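Local coordinates for high-affinity zinc uptake system protein znuA (Streptococcus suis, PDB 3MFQ) that binds zinc as a TroA-type solute-binding protein and probably delivers metal ions to an ABC transporter for uptake, at residues Leu58-Gly63 with Ala117-Glu122; Leu33-Ala36 with Leu42-Ala45; Asn206-His211 with Glu232-Lys237. All coordinates share one frame; numbering follows the deposited sequence.

Contact 1. Residues Leu58-Gly63 with Ala117-Glu122; sequences LVLYHG and AVASEE
Leu58 lays its two methyl branches across the side chain and backbone of Glu122, at the point where helix 109-123 covers one side of the parallel beta-sheet in this alpha/beta lobe. The short axes of strand 58-61 and helix 117-122 run antiparallel, at 178°, with a closest approach of 10.3 Å. On Leu58, CG lies opposite the backbone N (chi1 171°), which sends CD1 to within 3.5 Å of Glu122 OE2, while CD2 lies 3.7 Å from Glu122 O. Both methyls meet oxygens, in contact without a bond, and CD2 also lies near Glu122 CB. Glu122 bends at chi2 (-60°), which brings OE2 round to the leucine methyl; its CB and CG give the leucines a hydrocarbon surface, and OE1 has a long, weak ion pair with Lys125. Leu60, two residues along on the same side of the strand, turns its CD2 to Glu122 CG and its CD1 to Ala119. Beside it run strand 8-11, whose Arg8 and Ala10 pair with Leu58 and Leu60 through backbone hydrogen bonds, and 79-80, whose Val79 touches both Leu60 and Glu122. Met19 and Leu23 of helix 14-24 pack on Ala119, whose CB stands 4.4 Å from Leu60 CD1.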
# COMPACT_ATOMS: atom_id res chain seq x y z
N LEU A 58 17.08 -15.08 -3.62
CA LEU A 58 16.90 -13.75 -3.06
C LEU A 58 15.46 -13.60 -2.58
O LEU A 58 14.53 -13.95 -3.29
CB LEU A 58 17.21 -12.68 -4.10
CG LEU A 58 16.87 -11.23 -3.74
CD1 LEU A 58 17.70 -10.76 -2.56
CD2 LEU A 58 17.06 -10.30 -4.94
N VAL A 59 15.28 -13.08 -1.38
CA VAL A 59 13.95 -12.82 -0.85
C VAL A 59 13.75 -11.33 -0.59
O VAL A 59 14.56 -10.71 0.11
CB VAL A 59 13.68 -13.63 0.44
CG1 VAL A 59 12.34 -13.23 1.05
CG2 VAL A 59 13.73 -15.12 0.16
N LEU A 60 12.69 -10.76 -1.15
CA LEU A 60 12.41 -9.33 -0.97
C LEU A 60 11.06 -9.10 -0.30
O LEU A 60 10.06 -9.73 -0.66
CB LEU A 60 12.46 -8.61 -2.32
CG LEU A 60 13.85 -8.35 -2.90
CD1 LEU A 60 13.75 -7.84 -4.33
CD2 LEU A 60 14.62 -7.36 -2.03
N TYR A 61 11.04 -8.18 0.66
CA TYR A 61 9.81 -7.85 1.37
C TYR A 61 9.79 -6.39 1.81
O TYR A 61 10.81 -5.70 1.79
CB TYR A 61 9.60 -8.77 2.57
CG TYR A 61 10.60 -8.57 3.69
CD1 TYR A 61 11.93 -8.94 3.53
CD2 TYR A 61 10.21 -8.03 4.91
CE1 TYR A 61 12.85 -8.76 4.55
CE2 TYR A 61 11.12 -7.86 5.93
CZ TYR A 61 12.44 -8.22 5.75
OH TYR A 61 13.34 -8.04 6.77
N HIS A 62 8.61 -5.91 2.22
CA HIS A 62 8.44 -4.53 2.65
C HIS A 62 9.17 -4.26 3.96
O HIS A 62 10.08 -3.43 4.01
CB HIS A 62 6.95 -4.22 2.85
CG HIS A 62 6.15 -4.28 1.58
ND1 HIS A 62 6.14 -5.38 0.76
CD2 HIS A 62 5.32 -3.38 1.01
CE1 HIS A 62 5.35 -5.15 -0.27
NE2 HIS A 62 4.83 -3.94 -0.14
N GLY A 63 8.77 -4.96 5.01
CA GLY A 63 9.29 -4.71 6.34
C GLY A 63 8.28 -3.92 7.16
O GLY A 63 7.09 -3.92 6.85
N ALA A 117 15.23 1.50 -5.23
CA ALA A 117 16.69 1.54 -5.26
C ALA A 117 17.29 0.30 -4.61
O ALA A 117 18.18 -0.34 -5.18
CB ALA A 117 17.19 2.79 -4.57
N VAL A 118 16.82 -0.03 -3.41
CA VAL A 118 17.28 -1.22 -2.71
C VAL A 118 17.06 -2.47 -3.56
O VAL A 118 17.96 -3.30 -3.71
CB VAL A 118 16.55 -1.40 -1.36
CG1 VAL A 118 16.98 -2.70 -0.69
CG2 VAL A 118 16.82 -0.22 -0.45
N ALA A 119 15.87 -2.58 -4.13
CA ALA A 119 15.53 -3.71 -4.99
C ALA A 119 16.48 -3.80 -6.17
O ALA A 119 16.93 -4.89 -6.54
CB ALA A 119 14.09 -3.59 -5.47
N SER A 120 16.77 -2.66 -6.77
CA SER A 120 17.70 -2.59 -7.89
C SER A 120 19.07 -3.14 -7.50
O SER A 120 19.64 -3.97 -8.19
CB SER A 120 17.83 -1.16 -8.38
OG SER A 120 18.72 -1.08 -9.48
N GLU A 121 19.58 -2.67 -6.37
CA GLU A 121 20.92 -3.03 -5.92
C GLU A 121 21.02 -4.48 -5.46
O GLU A 121 22.11 -5.00 -5.26
CB GLU A 121 21.38 -2.08 -4.81
CG GLU A 121 21.19 -0.61 -5.16
CD GLU A 121 21.91 0.31 -4.19
OE1 GLU A 121 21.78 1.55 -4.33
OE2 GLU A 121 22.60 -0.20 -3.29
N GLU A 122 19.87 -5.11 -5.28
CA GLU A 122 19.82 -6.52 -4.90
C GLU A 122 19.69 -7.43 -6.11
O GLU A 122 20.15 -8.57 -6.10
CB GLU A 122 18.68 -6.78 -3.92
CG GLU A 122 18.98 -6.36 -2.49
CD GLU A 122 20.17 -7.09 -1.91
OE1 GLU A 122 21.21 -6.43 -1.68
OE2 GLU A 122 20.07 -8.31 -1.69

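Contact 2. Residues Leu33-Ala36 with Leu42-Ala45; sequences LIPA and LYVA
Ile34 lies over one face of the Tyr43 ring, and this CH-pi contact is the heart of the pairing. Its CG1 stands 3.8 Å from the centroid of the Tyr43 ring, 14° off the ring normal. The second branch, CG2, is 3.7 Å from Tyr43 CD1, while the tip of the first, Ile34 CD1, is 3.9 Å from Tyr43 CB, so the isoleucine covers the ring from its root to its flank as the two side chains run in opposite senses. Pro35 adds a smaller touch, its CD reaching 3.9 Å from Tyr43 CE1 at an oblique position, with the two side chains roughly perpendicular.

The ring reaches this place because Tyr43 CG is turned opposite its backbone N (chi1 -161°), which carries the phenol back across the loop toward the chain leaving strand 29-32. At its far end the hydroxyl lies 3.2 Å from Leu33 O, while a hydrogen bond joins OH to OD1 of Asp49 on helix 47-55, fixing the end of the ring against that helix. Farther out, backbone hydrogen bonds tie Leu33 to Val11 and Ile34 to Thr12, which hold the Ile34 platform to the neighbouring strand and the residue that follows it. Leu33 also packs on Lys52 and Leu53 of helix 47-55.

The contact thus draws together the two ends of a strand-to-helix loop whose intervening residues include His41. With His104, His170 and Asp254, that histidine forms the zinc site of this metal-binding protein, and the side chain of Ile34 lies about 11 Å from the bound zinc ion.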
# COMPACT_ATOMS: atom_id res chain seq x y z
N LEU A 33 4.43 -14.78 -2.93
CA LEU A 33 3.91 -15.55 -1.80
C LEU A 33 2.46 -15.18 -1.51
O LEU A 33 1.58 -16.03 -1.50
CB LEU A 33 4.77 -15.32 -0.56
CG LEU A 33 6.27 -15.42 -0.79
CD1 LEU A 33 6.99 -15.50 0.54
CD2 LEU A 33 6.61 -16.62 -1.66
N ILE A 34 2.23 -13.89 -1.27
CA ILE A 34 0.90 -13.39 -0.96
C ILE A 34 0.17 -12.97 -2.23
O ILE A 34 0.53 -11.97 -2.86
CB ILE A 34 0.96 -12.20 0.02
CG1 ILE A 34 1.83 -12.56 1.23
CG2 ILE A 34 -0.44 -11.80 0.45
CD1 ILE A 34 1.96 -11.45 2.24
N PRO A 35 -0.86 -13.74 -2.62
CA PRO A 35 -1.63 -13.48 -3.84
C PRO A 35 -2.33 -12.13 -3.80
O PRO A 35 -2.87 -11.75 -2.77
CB PRO A 35 -2.68 -14.60 -3.83
CG PRO A 35 -2.09 -15.67 -2.97
CD PRO A 35 -1.33 -14.94 -1.91
N ALA A 36 -2.31 -11.42 -4.93
CA ALA A 36 -3.00 -10.13 -5.02
C ALA A 36 -4.43 -10.27 -4.53
O ALA A 36 -5.12 -11.23 -4.88
CB ALA A 36 -2.98 -9.64 -6.46
N LEU A 42 -2.34 -10.19 7.77
CA LEU A 42 -2.89 -11.40 8.38
C LEU A 42 -2.28 -12.68 7.82
O LEU A 42 -2.37 -13.74 8.44
CB LEU A 42 -4.41 -11.44 8.17
CG LEU A 42 -5.16 -10.16 8.49
CD1 LEU A 42 -6.64 -10.32 8.18
CD2 LEU A 42 -4.95 -9.76 9.94
N TYR A 43 -1.65 -12.57 6.66
CA TYR A 43 -1.11 -13.75 5.99
C TYR A 43 -0.23 -14.57 6.92
O TYR A 43 0.65 -14.04 7.59
CB TYR A 43 -0.31 -13.35 4.75
CG TYR A 43 -0.11 -14.48 3.76
CD1 TYR A 43 -1.02 -14.71 2.74
CD2 TYR A 43 1.00 -15.31 3.85
CE1 TYR A 43 -0.84 -15.74 1.84
CE2 TYR A 43 1.19 -16.34 2.94
CZ TYR A 43 0.26 -16.55 1.94
OH TYR A 43 0.44 -17.58 1.04
N VAL A 44 -0.50 -15.87 6.98
CA VAL A 44 0.31 -16.77 7.79
C VAL A 44 1.12 -17.71 6.90
O VAL A 44 0.56 -18.48 6.12
CB VAL A 44 -0.56 -17.61 8.75
CG1 VAL A 44 0.32 -18.55 9.56
CG2 VAL A 44 -1.36 -16.69 9.66
N ALA A 45 2.44 -17.63 7.02
CA ALA A 45 3.33 -18.44 6.21
C ALA A 45 3.05 -19.93 6.39
O ALA A 45 3.13 -20.45 7.50
CB ALA A 45 4.78 -18.13 6.56

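Contact 3. Residues Asn206-His211 with Glu232-Lys237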
# COMPACT_ATOMS: atom_id res chain seq x y z
N ASN A 206 -18.49 11.14 13.90
CA ASN A 206 -18.42 12.53 14.34
C ASN A 206 -17.48 13.36 13.47
O ASN A 206 -17.72 14.53 13.23
CB ASN A 206 -17.97 12.61 15.80
CG ASN A 206 -18.94 11.91 16.74
OD1 ASN A 206 -20.04 11.53 16.35
ND2 ASN A 206 -18.53 11.75 17.99
N LEU A 207 -16.41 12.73 13.00
CA LEU A 207 -15.46 13.41 12.12
C LEU A 207 -16.10 13.72 10.78
O LEU A 207 -15.88 14.79 10.21
CB LEU A 207 -14.19 12.57 11.95
CG LEU A 207 -12.99 12.96 12.81
CD1 LEU A 207 -13.33 14.12 13.74
CD2 LEU A 207 -12.46 11.77 13.59
N ILE A 208 -16.88 12.78 10.26
CA ILE A 208 -17.60 12.98 9.01
C ILE A 208 -18.57 14.15 9.15
O ILE A 208 -18.67 15.00 8.27
CB ILE A 208 -18.38 11.73 8.60
CG1 ILE A 208 -17.43 10.56 8.39
CG2 ILE A 208 -19.19 12.00 7.34
CD1 ILE A 208 -18.12 9.28 8.00
N ILE A 209 -19.28 14.18 10.27
CA ILE A 209 -20.27 15.21 10.53
C ILE A 209 -19.61 16.57 10.68
O ILE A 209 -20.08 17.57 10.14
CB ILE A 209 -21.07 14.92 11.81
CG1 ILE A 209 -21.53 13.46 11.84
CG2 ILE A 209 -22.25 15.86 11.94
CD1 ILE A 209 -22.46 13.09 10.71
N ASP A 210 -18.51 16.61 11.42
CA ASP A 210 -17.80 17.86 11.67
C ASP A 210 -17.38 18.53 10.36
O ASP A 210 -17.47 19.75 10.22
CB ASP A 210 -16.56 17.61 12.54
CG ASP A 210 -16.92 17.25 13.97
OD1 ASP A 210 -18.01 17.65 14.44
OD2 ASP A 210 -16.10 16.58 14.64
N HIS A 211 -16.94 17.72 9.40
CA HIS A 211 -16.38 18.23 8.16
C HIS A 211 -17.32 18.09 6.97
O HIS A 211 -16.95 18.41 5.84
CB HIS A 211 -15.06 17.54 7.85
CG HIS A 211 -14.01 17.76 8.89
ND1 HIS A 211 -13.92 16.99 10.03
CD2 HIS A 211 -13.01 18.67 8.97
CE1 HIS A 211 -12.90 17.41 10.76
NE2 HIS A 211 -12.33 18.43 10.14
N GLU A 232 -24.32 3.80 7.76
CA GLU A 232 -25.58 3.67 8.48
C GLU A 232 -25.56 4.48 9.77
O GLU A 232 -26.57 5.10 10.14
CB GLU A 232 -25.83 2.19 8.78
CG GLU A 232 -27.14 1.90 9.48
CD GLU A 232 -27.35 0.41 9.70
OE1 GLU A 232 -27.47 -0.01 10.87
OE2 GLU A 232 -27.38 -0.34 8.70
N ALA A 233 -24.42 4.49 10.45
CA ALA A 233 -24.27 5.23 11.70
C ALA A 233 -24.34 6.73 11.46
O ALA A 233 -24.93 7.47 12.26
CB ALA A 233 -22.97 4.86 12.38
N VAL A 234 -23.73 7.19 10.37
CA VAL A 234 -23.77 8.60 10.00
C VAL A 234 -25.22 9.04 9.79
O VAL A 234 -25.66 10.02 10.39
CB VAL A 234 -22.97 8.87 8.72
CG1 VAL A 234 -23.19 10.29 8.24
CG2 VAL A 234 -21.49 8.59 8.95
N LYS A 235 -25.94 8.31 8.95
CA LYS A 235 -27.34 8.59 8.69
C LYS A 235 -28.15 8.55 9.98
O LYS A 235 -29.16 9.24 10.12
CB LYS A 235 -27.91 7.58 7.69
CG LYS A 235 -29.35 7.82 7.30
CD LYS A 235 -29.80 6.84 6.23
CE LYS A 235 -31.18 7.18 5.70
NZ LYS A 235 -31.57 6.32 4.55
N ALA A 236 -27.70 7.73 10.93
CA ALA A 236 -28.35 7.63 12.23
C ALA A 236 -28.23 8.96 12.96
O ALA A 236 -28.99 9.24 13.90
CB ALA A 236 -27.74 6.51 13.05
N LYS A 237 -27.28 9.78 12.53
CA LYS A 237 -27.15 11.14 13.04
C LYS A 237 -27.61 12.14 11.99
O LYS A 237 -27.58 13.35 12.21
CB LYS A 237 -25.71 11.43 13.45
CG LYS A 237 -25.23 10.58 14.61
CD LYS A 237 -24.06 11.24 15.32
CE LYS A 237 -23.64 10.44 16.54
NZ LYS A 237 -22.56 11.11 17.31
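Asn206 presents its flat amide to Lys237, whose ammonium group comes to the oxygen and donates a hydrogen bond, Lys237 NZ to Asn206 OD1, of 2.7 Å. The nitrogen meets the carbonyl at a C=O...N angle of 140° and sits 18° out of its plane. The second flat group, the imidazole of His211, turns back on its own helix: at the ring edge and in the ring plane, ND1 donates to Leu207 O at 3.0 Å, on a lone pair of that oxygen. The same carbonyl also accepts a hydrogen bond from the backbone N of His211 at 3.2 Å, so its oxygen takes two bonds, and the ND1 bond fixes the imidazole's rotation. The ring of Tyr165 meets that imidazole with the planes about 40° apart.

Lys237 can reach across because its chain is extended beyond CG. Asn206 sets off away from the partner helix, and only the end of its side chain comes round to the lysine. Beside this polar bridge lies an apolar one. Val234 divides its two methyls between neighbouring isoleucines: CG2 touches Ile208 CD1 at 3.6 Å, the two side chains nearly perpendicular, and CG1 lies 3.8 Å from Ile209 CD1, the two running in opposite senses.

Ile209 and Val234 mark the nearest backbone approach, with CA atoms 7.5 Å apart. Helices 198-211 and 225-235, separated along the chain by strand 215-217, are thereby packed against each other. Val205, a turn earlier on helix 198-211, also meets Val234, and Val241, just before strand 242-244, lies against both Ile208 and Val234.

The three contacts follow one another along the chain in series, none enclosing or crossing another. Contact 2 comes first and closes a short loop between strand 29-32 and helix 47-55. Contact 1 then spans 53 residues, bringing helix 109-123 back onto strand 58-61; its nearest atoms lie about 6 Å from contact 2 without touching. Both belong to the part of the fold built on the parallel sheet of strands 29-32, 8-11, 58-61 and 79-80. Contact 3 pairs helices 198-211 and 225-235, which strand 215-217 separates along the chain, on the opposite side of the chain's centre from contact 1, the centres of the two contacts being 43 Å apart.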